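Local coordinates for cell division control protein 4 (Saccharomyces cerevisiae, PDB 3V7D) that recognises phosphorylated proteins such as the CDK inhibitor SIC1 and brings them to an SCF ubiquitin ligase for ubiquitination and degradation, at residues I125-F130 with G163-L168; D132-T137 with I144-S149. The protein carries 1 engineered substitution. All blocks are in the same frame, centred on the assembly; numbering follows the deposited sequence.

Contact 1: residues I125-F130 with G163-L168; sequences ITCLQF and GGVWAL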
loop_
_atom_site.group_PDB
_atom_site.type_symbol
_atom_site.label_atom_id
_atom_site.label_comp_id
_atom_site.label_asym_id
_atom_site.label_seq_id
_atom_site.Cartn_x
_atom_site.Cartn_y
_atom_site.Cartn_z
ATOM N N ILE B 125 17.070 12.385 18.362
ATOM C CA ILE B 125 17.112 12.445 16.908
ATOM C C ILE B 125 15.869 13.181 16.428
ATOM O O ILE B 125 14.761 12.871 16.859
ATOM C CB ILE B 125 17.141 11.032 16.294
ATOM C CG1 ILE B 125 18.289 10.216 16.888
ATOM C CG2 ILE B 125 17.236 11.099 14.780
ATOM C CD1 ILE B 125 19.625 10.903 16.812
ATOM N N THR B 126 16.047 14.153 15.540
ATOM C CA THR B 126 14.950 15.047 15.171
ATOM C C THR B 126 14.245 14.652 13.882
ATOM O O THR B 126 13.093 15.012 13.665
ATOM C CB THR B 126 15.437 16.497 15.023
ATOM O OG1 THR B 126 16.395 16.571 13.958
ATOM C CG2 THR B 126 16.075 16.975 16.318
ATOM N N CYS B 127 14.942 13.928 13.017
ATOM C CA CYS B 127 14.363 13.551 11.735
ATOM C C CYS B 127 15.057 12.342 11.132
ATOM O O CYS B 127 16.240 12.098 11.375
ATOM C CB CYS B 127 14.377 14.732 10.759
ATOM S SG CYS B 127 15.963 15.601 10.631
ATOM N N LEU B 128 14.297 11.583 10.351
ATOM C CA LEU B 128 14.791 10.366 9.726
ATOM C C LEU B 128 14.145 10.178 8.363
ATOM O O LEU B 128 12.938 10.355 8.206
ATOM C CB LEU B 128 14.500 9.150 10.612
ATOM C CG LEU B 128 15.045 7.783 10.180
ATOM C CD1 LEU B 128 15.378 6.935 11.398
ATOM C CD2 LEU B 128 14.063 7.036 9.283
ATOM N N GLN B 129 14.968 9.824 7.383
ATOM C CA GLN B 129 14.489 9.412 6.073
ATOM C C GLN B 129 14.957 7.989 5.831
ATOM O O GLN B 129 16.051 7.609 6.251
ATOM C CB GLN B 129 15.042 10.324 4.979
ATOM C CG GLN B 129 14.415 11.704 4.926
ATOM C CD GLN B 129 13.007 11.683 4.361
ATOM O OE1 GLN B 129 12.812 11.790 3.148
ATOM N NE2 GLN B 129 12.017 11.540 5.238
ATOM N N PHE B 130 14.123 7.201 5.166
ATOM C CA PHE B 130 14.481 5.838 4.802
ATOM C C PHE B 130 14.052 5.602 3.365
ATOM O O PHE B 130 12.880 5.350 3.098
ATOM C CB PHE B 130 13.784 4.839 5.728
ATOM C CG PHE B 130 14.109 3.402 5.430
ATOM C CD1 PHE B 130 15.304 3.055 4.822
ATOM C CD2 PHE B 130 13.213 2.397 5.755
ATOM C CE1 PHE B 130 15.600 1.736 4.543
ATOM C CE2 PHE B 130 13.504 1.075 5.479
ATOM C CZ PHE B 130 14.700 0.744 4.871
ATOM N N GLY B 163 23.874 24.983 12.805
ATOM C CA GLY B 163 22.832 24.782 13.795
ATOM C C GLY B 163 22.263 23.377 13.699
ATOM O O GLY B 163 22.626 22.614 12.803
ATOM N N GLY B 164 21.375 23.032 14.625
ATOM C CA GLY B 164 20.765 21.715 14.636
ATOM C C GLY B 164 19.947 21.445 13.387
ATOM O O GLY B 164 19.374 22.361 12.801
ATOM N N VAL B 165 19.904 20.183 12.976
ATOM C CA VAL B 165 19.143 19.778 11.801
ATOM C C VAL B 165 17.756 19.331 12.232
ATOM O O VAL B 165 17.622 18.432 13.058
ATOM C CB VAL B 165 19.831 18.606 11.077
ATOM C CG1 VAL B 165 19.061 18.228 9.823
ATOM C CG2 VAL B 165 21.281 18.959 10.746
ATOM N N TRP B 166 16.724 19.950 11.674
ATOM C CA TRP B 166 15.362 19.655 12.105
ATOM C C TRP B 166 14.429 19.215 10.980
ATOM O O TRP B 166 13.263 18.904 11.220
ATOM C CB TRP B 166 14.775 20.842 12.872
ATOM C CG TRP B 166 15.317 20.943 14.257
ATOM C CD1 TRP B 166 16.478 21.545 14.641
ATOM C CD2 TRP B 166 14.730 20.405 15.448
ATOM N NE1 TRP B 166 16.646 21.427 15.999
ATOM C CE2 TRP B 166 15.587 20.732 16.518
ATOM C CE3 TRP B 166 13.559 19.688 15.712
ATOM C CZ2 TRP B 166 15.312 20.360 17.834
ATOM C CZ3 TRP B 166 13.286 19.322 17.019
ATOM C CH2 TRP B 166 14.160 19.657 18.063
ATOM N N ALA B 167 14.945 19.176 9.757
ATOM C CA ALA B 167 14.154 18.706 8.624
ATOM C C ALA B 167 15.040 18.060 7.564
ATOM O O ALA B 167 16.106 18.582 7.228
ATOM C CB ALA B 167 13.344 19.848 8.030
ATOM N N LEU B 168 14.592 16.917 7.054
ATOM C CA LEU B 168 15.331 16.159 6.049
ATOM C C LEU B 168 14.388 15.637 4.980
ATOM O O LEU B 168 13.286 15.189 5.287
ATOM C CB LEU B 168 16.020 14.954 6.688
ATOM C CG LEU B 168 17.378 15.107 7.358
ATOM C CD1 LEU B 168 17.837 13.743 7.850
ATOM C CD2 LEU B 168 18.386 15.705 6.393
#

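Contact 2: residues D132-T137 with I144-S149; sequences DNYVIT and IRVYDS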
loop_
_atom_site.group_PDB
_atom_site.type_symbol
_atom_site.label_atom_id
_atom_site.label_comp_id
_atom_site.label_asym_id
_atom_site.label_seq_id
_atom_site.Cartn_x
_atom_site.Cartn_y
_atom_site.Cartn_z
ATOM N N ASP B 132 15.806 4.198 -0.721
ATOM C CA ASP B 132 16.900 3.840 -1.618
ATOM C C ASP B 132 18.061 3.141 -0.923
ATOM O O ASP B 132 19.222 3.413 -1.242
ATOM C CB ASP B 132 17.442 5.101 -2.293
ATOM C CG ASP B 132 17.269 5.085 -3.791
ATOM O OD1 ASP B 132 17.156 3.982 -4.365
ATOM O OD2 ASP B 132 17.259 6.181 -4.389
ATOM N N ASN B 133 17.750 2.277 0.039
ATOM C CA ASN B 133 18.768 1.564 0.808
ATOM C C ASN B 133 19.634 2.481 1.674
ATOM O O ASN B 133 20.681 2.075 2.175
ATOM C CB ASN B 133 19.622 0.687 -0.111
ATOM C CG ASN B 133 18.778 -0.207 -0.999
ATOM O OD1 ASN B 133 17.890 -0.917 -0.522
ATOM N ND2 ASN B 133 19.039 -0.165 -2.300
ATOM N N TYR B 134 19.184 3.721 1.847
ATOM C CA TYR B 134 19.821 4.645 2.774
ATOM C C TYR B 134 18.931 4.877 3.981
ATOM O O TYR B 134 17.711 4.994 3.854
ATOM C CB TYR B 134 20.076 6.002 2.124
ATOM C CG TYR B 134 21.126 6.031 1.044
ATOM C CD1 TYR B 134 22.427 5.616 1.299
ATOM C CD2 TYR B 134 20.828 6.523 -0.221
ATOM C CE1 TYR B 134 23.397 5.660 0.312
ATOM C CE2 TYR B 134 21.786 6.571 -1.214
ATOM C CZ TYR B 134 23.069 6.141 -0.944
ATOM O OH TYR B 134 24.022 6.192 -1.938
ATOM N N VAL B 135 19.544 4.945 5.156
ATOM C CA VAL B 135 18.870 5.489 6.323
ATOM C C VAL B 135 19.599 6.770 6.669
ATOM O O VAL B 135 20.826 6.785 6.790
ATOM C CB VAL B 135 18.890 4.539 7.532
ATOM C CG1 VAL B 135 18.033 5.113 8.659
ATOM C CG2 VAL B 135 18.390 3.164 7.135
ATOM N N ILE B 136 18.845 7.854 6.798
ATOM C CA ILE B 136 19.437 9.169 6.999
ATOM C C ILE B 136 18.800 9.851 8.201
ATOM O O ILE B 136 17.576 9.943 8.293
ATOM C CB ILE B 136 19.268 10.045 5.744
ATOM C CG1 ILE B 136 19.743 9.287 4.501
ATOM C CG2 ILE B 136 20.027 11.352 5.894
ATOM C CD1 ILE B 136 19.317 9.914 3.200
ATOM N N THR B 137 19.634 10.319 9.125
ATOM C CA THR B 137 19.145 10.928 10.356
ATOM C C THR B 137 19.764 12.295 10.608
ATOM O O THR B 137 20.915 12.547 10.250
ATOM C CB THR B 137 19.445 10.044 11.582
ATOM O OG1 THR B 137 20.834 9.695 11.583
ATOM C CG2 THR B 137 18.601 8.772 11.557
ATOM N N ILE B 144 24.347 15.248 10.052
ATOM C CA ILE B 144 23.486 14.343 9.308
ATOM C C ILE B 144 24.240 13.033 9.126
ATOM O O ILE B 144 25.366 13.024 8.630
ATOM C CB ILE B 144 23.138 14.908 7.922
ATOM C CG1 ILE B 144 22.356 16.215 8.057
ATOM C CG2 ILE B 144 22.340 13.894 7.122
ATOM C CD1 ILE B 144 21.977 16.841 6.730
ATOM N N ARG B 145 23.631 11.927 9.538
ATOM C CA ARG B 145 24.288 10.634 9.409
ATOM C C ARG B 145 23.585 9.758 8.384
ATOM O O ARG B 145 22.357 9.708 8.331
ATOM C CB ARG B 145 24.394 9.929 10.765
ATOM C CG ARG B 145 25.309 10.652 11.753
ATOM C CD ARG B 145 25.356 9.965 13.111
ATOM N NE ARG B 145 26.120 8.718 13.093
ATOM C CZ ARG B 145 27.441 8.649 13.237
ATOM N NH1 ARG B 145 28.151 9.753 13.397
ATOM N NH2 ARG B 145 28.057 7.475 13.215
ATOM N N VAL B 146 24.382 9.077 7.569
ATOM C CA VAL B 146 23.869 8.237 6.501
ATOM C C VAL B 146 24.262 6.786 6.743
ATOM O O VAL B 146 25.428 6.482 7.017
ATOM C CB VAL B 146 24.415 8.682 5.129
ATOM C CG1 VAL B 146 23.803 7.846 4.015
ATOM C CG2 VAL B 146 24.145 10.165 4.902
ATOM N N TYR B 147 23.283 5.892 6.633
ATOM C CA TYR B 147 23.513 4.475 6.865
ATOM C C TYR B 147 23.087 3.640 5.658
ATOM O O TYR B 147 22.178 4.013 4.911
ATOM C CB TYR B 147 22.734 3.994 8.093
ATOM C CG TYR B 147 23.015 4.726 9.390
ATOM C CD1 TYR B 147 22.468 5.983 9.640
ATOM C CD2 TYR B 147 23.790 4.140 10.385
ATOM C CE1 TYR B 147 22.709 6.643 10.831
ATOM C CE2 TYR B 147 24.038 4.795 11.583
ATOM C CZ TYR B 147 23.493 6.044 11.800
ATOM O OH TYR B 147 23.735 6.696 12.989
ATOM N N ASP B 148 23.754 2.503 5.490
ATOM C CA ASP B 148 23.422 1.508 4.481
ATOM C C ASP B 148 22.468 0.510 5.127
ATOM O O ASP B 148 22.838 -0.167 6.079
ATOM C CB ASP B 148 24.717 0.807 4.055
ATOM C CG ASP B 148 24.513 -0.243 2.973
ATOM O OD1 ASP B 148 23.396 -0.776 2.817
ATOM O OD2 ASP B 148 25.504 -0.552 2.280
ATOM N N SER B 149 21.244 0.406 4.616
ATOM C CA SER B 149 20.260 -0.489 5.232
ATOM C C SER B 149 20.395 -1.937 4.763
ATOM O O SER B 149 19.854 -2.851 5.386
ATOM C CB SER B 149 18.829 0.016 5.010
ATOM O OG SER B 149 18.560 0.224 3.634
#

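Contact 1: residues I125-F130 with G163-L168
C127 lays its sulphur against V165, the backbone of W166 and A167, and L168. Its SG sits between the backbone N and the carbonyl carbon (chi1 48°) and reaches 3.6 Å from L168 CG. One residue earlier, T126 meets W166 at about a right angle: its methyl CG2 lies over the indole, 3.5 Å from the centre of the six-membered ring and almost on the ring normal, a CH-pi contact. T126 OG1 is modelled as a donor to V165 O at 2.4 Å, so short that the exact length is doubtful. These are the innermost strands of two successive blades of the WD40 beta-propeller, running side by side at 19° with no backbone hydrogen bond between the segments. T126 and C127 form a classic beta bulge opposite G138. W166 is further held through NE1 by D140, and it packs on an apolar side chain of the bound peptide. At the other end the contact thins out: partly exposed Q129 bends at chi2 and lies against backbone, its CD 3.6 Å from L168 O, while Q129 CG to L168 CB is looser (4.0 Å). Q129 OE1 takes the N-H of Y170; NE2 makes just a weak bond to L128 O.

Contact 2: residues D132-T137 with I144-S149
Y147 stands beside V135 and T137, and its side chain can be followed outward atom by atom. CB lies 3.6 Å from V135 O and 3.9 Å from V135 CB. The first torsion puts CG beside the backbone N (chi1 -57°). The ring turns its edge to the neighbouring strand: CD1 lies 3.4 Å from V135 O, and CE1 comes 3.7 Å from T137 OG1, both partners close to the ring plane. At the tip, OH accepts the N-H of R145 NE at 3.1 Å, lies in the guanidinium plane, and also bonds to R118 O. A leucine in place of Y147 would probably leave R145 NE and R118 O without this shared partner and open a gap beside T137. The face with Y134, I136 and V146 is largely apolar, the Y134 ring reaching V146 CG1 through CD1; I136 CG2 meets I144 CG2 at 3.6 Å. Paired backbone bonds hold V135 to Y147 and T137 to R145; beyond them S149 N gives a nearly straight bond (174°) to N133 O. T137 OG1 is itself tied to H120 NE2. This antiparallel hairpin joins the second and third strands of a WD40 blade, and Y147-D148 occupies the place of the Trp-Asp pair that names the repeat.

Overall arrangement
Contact 2 works within one blade, contact 1 between two. The first strand of the blade, 125-131, serves both: its side chains meet side chains and backbone of strand 165-170 in the next blade, and it hydrogen-bonds to strand 134-139 through Q129 N and I136 O. The hairpin of 132-137 with 144-149 is mostly buried and depends on a regular ladder of backbone bonds, whereas the interface of 125-130 with 163-168 is only partly buried and relies on sulphur, methyl and indole packing plus one very short threonine-to-carbonyl bond. The two meet directly, L168 CD1 against T137 and L128 CD1 against T137 CG2, while F130 packs on S149. Of the two, contact 1 reaches the bound peptide, through W166.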